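Local coordinates for protein putative thiol-disulfide isomerase or thioredoxin (Salmonella enterica subsp. enterica serovar Typhimurium, PDB 3L9V) that probably acts as a periplasmic DsbA-like thiol-disulfide oxidoreductase of thioredoxin fold, exchanging disulfide bonds with substrate proteins, at residues Trp5-Pro10 against Gly153-Asn158. Numbering follows the deposited sequence.
Sequences WESITP and GRYHIN
Glu6 and His156 face each other as the hydrogen-bonded pair of an antiparallel bridge. His156 N meets Glu6 O at 2.8 Å, with an N-H...O angle of 169°, and the reciprocal bond from Glu6 N to His156 O is 3.0 Å. The same two residues also pair through their side chains, which run side by side: His156 ND1 donates to Glu6 OE1 at 3.1 Å, the oxygen lying near the imidazole plane but being approached from above the carboxylate plane. Ile8 N to Arg154 O, 2.7 Å, continues the pairing past strand 5-7, and Ile8 CG2 packs on His156 CB. On the other face, the edge of Tyr155 turns toward the face of Trp5, planes 73° apart, with Tyr155 CD1 3.4 Å from Trp5 CZ3. Tight packing ends there: Ser7 is exposed and its OG only skirts the Tyr155 edge at 4.3 Å from CD1, while the guanidinium end of Arg154 leads away. Strand 5-7 is an outermost strand of the thioredoxin-fold sheet, beside 155-157, whose Ile157 is buried against helix 167-182. Glu6 OE1 also salt-bridges Arg144; two donors would probably stabilise the carboxylate charge, while the in-plane ND1 bond and stacked Tyr150 would limit imidazole rotation.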
ATOM      1  N   TRP A   5      -2.326 -16.623   9.662  1.00 25.71           N
ATOM      2  CA  TRP A   5      -2.350 -15.259  10.170  1.00 34.25           C
ATOM      3  C   TRP A   5      -1.891 -15.335  11.626  1.00 36.66           C
ATOM      4  O   TRP A   5      -1.943 -16.402  12.247  1.00 30.11           O
ATOM      5  CB  TRP A   5      -3.777 -14.667  10.083  1.00 28.80           C
ATOM      6  CG  TRP A   5      -4.857 -15.507  10.806  1.00 29.32           C
ATOM      7  CD1 TRP A   5      -5.671 -16.472  10.259  1.00 28.24           C
ATOM      8  CD2 TRP A   5      -5.191 -15.453  12.199  1.00 29.04           C
ATOM      9  NE1 TRP A   5      -6.486 -17.012  11.231  1.00 30.58           N
ATOM     10  CE2 TRP A   5      -6.211 -16.398  12.427  1.00 26.73           C
ATOM     11  CE3 TRP A   5      -4.716 -14.699  13.278  1.00 36.84           C
ATOM     12  CZ2 TRP A   5      -6.764 -16.612  13.687  1.00 39.25           C
ATOM     13  CZ3 TRP A   5      -5.280 -14.900  14.533  1.00 39.64           C
ATOM     14  CH2 TRP A   5      -6.292 -15.853  14.724  1.00 41.30           C
ATOM     15  N   GLU A   6      -1.433 -14.211  12.164  1.00 34.90           N
ATOM     16  CA  GLU A   6      -0.975 -14.151  13.542  1.00 39.07           C
ATOM     17  C   GLU A   6      -1.521 -12.867  14.142  1.00 41.32           C
ATOM     18  O   GLU A   6      -1.620 -11.852  13.448  1.00 33.89           O
ATOM     19  CB  GLU A   6       0.560 -14.150  13.606  1.00 43.06           C
ATOM     20  CG  GLU A   6       1.194 -13.059  12.737  1.00 59.64           C
ATOM     21  CD  GLU A   6       2.720 -13.098  12.720  1.00 73.27           C
ATOM     22  OE1 GLU A   6       3.329 -12.077  12.338  1.00 72.93           O
ATOM     23  OE2 GLU A   6       3.311 -14.140  13.085  1.00 79.53           O
ATOM     24  N   SER A   7      -1.916 -12.927  15.412  1.00 34.06           N
ATOM     25  CA  SER A   7      -2.334 -11.744  16.145  1.00 34.43           C
ATOM     26  C   SER A   7      -1.124 -10.865  16.319  1.00 34.68           C
ATOM     27  O   SER A   7      -0.062 -11.357  16.666  1.00 35.24           O
ATOM     28  CB  SER A   7      -2.819 -12.127  17.542  1.00 39.33           C
ATOM     29  OG  SER A   7      -3.998 -12.901  17.488  1.00 49.93           O
ATOM     30  N   ILE A   8      -1.271  -9.563  16.109  1.00 32.63           N
ATOM     31  CA  ILE A   8      -0.188  -8.672  16.473  1.00 32.19           C
ATOM     32  C   ILE A   8      -0.364  -8.158  17.902  1.00 35.93           C
ATOM     33  O   ILE A   8      -1.483  -8.012  18.404  1.00 32.62           O
ATOM     34  CB  ILE A   8      -0.016  -7.483  15.488  1.00 39.75           C
ATOM     35  CG1 ILE A   8      -1.240  -6.562  15.537  1.00 32.25           C
ATOM     36  CG2 ILE A   8       0.283  -8.010  14.079  1.00 34.50           C
ATOM     37  CD1 ILE A   8      -1.043  -5.245  14.842  1.00 38.69           C
ATOM     38  N   THR A   9       0.762  -7.888  18.543  1.00 36.21           N
ATOM     39  CA  THR A   9       0.755  -7.346  19.888  1.00 47.35           C
ATOM     40  C   THR A   9       1.743  -6.193  19.956  1.00 41.59           C
ATOM     41  O   THR A   9       2.914  -6.367  19.644  1.00 45.48           O
ATOM     42  CB  THR A   9       1.173  -8.409  20.917  1.00 56.26           C
ATOM     43  OG1 THR A   9       2.433  -8.962  20.527  1.00 62.61           O
ATOM     44  CG2 THR A   9       0.143  -9.529  20.986  1.00 57.69           C
ATOM     45  N   PRO A  10       1.279  -5.018  20.388  1.00 44.09           N
ATOM     46  CA  PRO A  10      -0.103  -4.810  20.811  1.00 44.75           C
ATOM     47  C   PRO A  10      -0.943  -4.509  19.586  1.00 45.73           C
ATOM     48  O   PRO A  10      -0.378  -4.120  18.569  1.00 52.09           O
ATOM     49  CB  PRO A  10      -0.013  -3.547  21.685  1.00 44.84           C
ATOM     50  CG  PRO A  10       1.432  -3.089  21.614  1.00 46.38           C
ATOM     51  CD  PRO A  10       2.054  -3.773  20.456  1.00 45.81           C
ATOM     52  N   GLY A 153      -6.709  -4.112  12.666  1.00 28.71           N
ATOM     53  CA  GLY A 153      -5.672  -3.711  13.584  1.00 29.86           C
ATOM     54  C   GLY A 153      -5.180  -4.812  14.500  1.00 37.78           C
ATOM     55  O   GLY A 153      -4.438  -4.522  15.451  1.00 38.20           O
ATOM     56  N   ARG A 154      -5.568  -6.062  14.241  1.00 32.80           N
ATOM     57  CA  ARG A 154      -5.098  -7.146  15.115  1.00 41.26           C
ATOM     58  C   ARG A 154      -4.487  -8.378  14.450  1.00 36.55           C
ATOM     59  O   ARG A 154      -3.729  -9.095  15.089  1.00 42.24           O
ATOM     60  CB  ARG A 154      -6.166  -7.572  16.131  1.00 45.84           C
ATOM     61  CG  ARG A 154      -7.598  -7.240  15.752  1.00 56.76           C
ATOM     62  CD  ARG A 154      -8.560  -7.829  16.777  1.00 58.31           C
ATOM     63  NE  ARG A 154      -9.964  -7.599  16.452  1.00 59.62           N
ATOM     64  CZ  ARG A 154     -10.968  -8.268  17.016  1.00 61.59           C
ATOM     65  NH1 ARG A 154     -10.706  -9.201  17.916  1.00 60.04           N
ATOM     66  NH2 ARG A 154     -12.227  -8.014  16.683  1.00 63.22           N
ATOM     67  N   TYR A 155      -4.807  -8.636  13.189  1.00 33.46           N
ATOM     68  CA  TYR A 155      -4.332  -9.863  12.538  1.00 29.83           C
ATOM     69  C   TYR A 155      -3.412  -9.522  11.379  1.00 29.64           C
ATOM     70  O   TYR A 155      -3.780  -8.723  10.512  1.00 30.39           O
ATOM     71  CB  TYR A 155      -5.504 -10.706  12.023  1.00 24.68           C
ATOM     72  CG  TYR A 155      -6.617 -10.921  13.028  1.00 32.00           C
ATOM     73  CD1 TYR A 155      -6.413 -11.684  14.178  1.00 35.03           C
ATOM     74  CD2 TYR A 155      -7.877 -10.378  12.818  1.00 30.44           C
ATOM     75  CE1 TYR A 155      -7.443 -11.889  15.100  1.00 29.69           C
ATOM     76  CE2 TYR A 155      -8.907 -10.571  13.730  1.00 35.48           C
ATOM     77  CZ  TYR A 155      -8.678 -11.325  14.869  1.00 38.51           C
ATOM     78  OH  TYR A 155      -9.691 -11.512  15.768  1.00 40.96           O
ATOM     79  N   HIS A 156      -2.213 -10.096  11.395  1.00 25.91           N
ATOM     80  CA  HIS A 156      -1.256  -9.986  10.293  1.00 29.37           C
ATOM     81  C   HIS A 156      -1.362 -11.231   9.414  1.00 28.35           C
ATOM     82  O   HIS A 156      -1.173 -12.342   9.884  1.00 33.20           O
ATOM     83  CB  HIS A 156       0.173  -9.835  10.823  1.00 28.43           C
ATOM     84  CG  HIS A 156       1.220  -9.813   9.748  1.00 34.04           C
ATOM     85  ND1 HIS A 156       2.395 -10.538   9.839  1.00 37.28           N
ATOM     86  CD2 HIS A 156       1.277  -9.164   8.565  1.00 33.44           C
ATOM     87  CE1 HIS A 156       3.128 -10.324   8.763  1.00 32.72           C
ATOM     88  NE2 HIS A 156       2.468  -9.500   7.964  1.00 31.83           N
ATOM     89  N   ILE A 157      -1.702 -11.049   8.149  1.00 21.59           N
ATOM     90  CA  ILE A 157      -1.832 -12.190   7.259  1.00 26.74           C
ATOM     91  C   ILE A 157      -0.436 -12.766   6.993  1.00 25.76           C
ATOM     92  O   ILE A 157       0.510 -12.023   6.792  1.00 22.93           O
ATOM     93  CB  ILE A 157      -2.568 -11.824   5.950  1.00 31.54           C
ATOM     94  CG1 ILE A 157      -3.959 -11.228   6.259  1.00 29.70           C
ATOM     95  CG2 ILE A 157      -2.642 -13.052   5.011  1.00 29.60           C
ATOM     96  CD1 ILE A 157      -4.999 -12.244   6.874  1.00 18.57           C
ATOM     97  N   ASN A 158      -0.305 -14.093   7.024  1.00 24.26           N
ATOM     98  CA  ASN A 158       0.977 -14.717   6.708  1.00 21.92           C
ATOM     99  C   ASN A 158       1.081 -15.034   5.206  1.00 23.87           C
ATOM    100  O   ASN A 158       0.583 -16.060   4.763  1.00 25.79           O
ATOM    101  CB  ASN A 158       1.173 -16.003   7.540  1.00 27.77           C
ATOM    102  CG  ASN A 158       2.535 -16.648   7.304  1.00 27.17           C
ATOM    103  OD1 ASN A 158       3.273 -16.232   6.424  1.00 29.35           O
ATOM    104  ND2 ASN A 158       2.867 -17.664   8.094  1.00 24.21           N
TER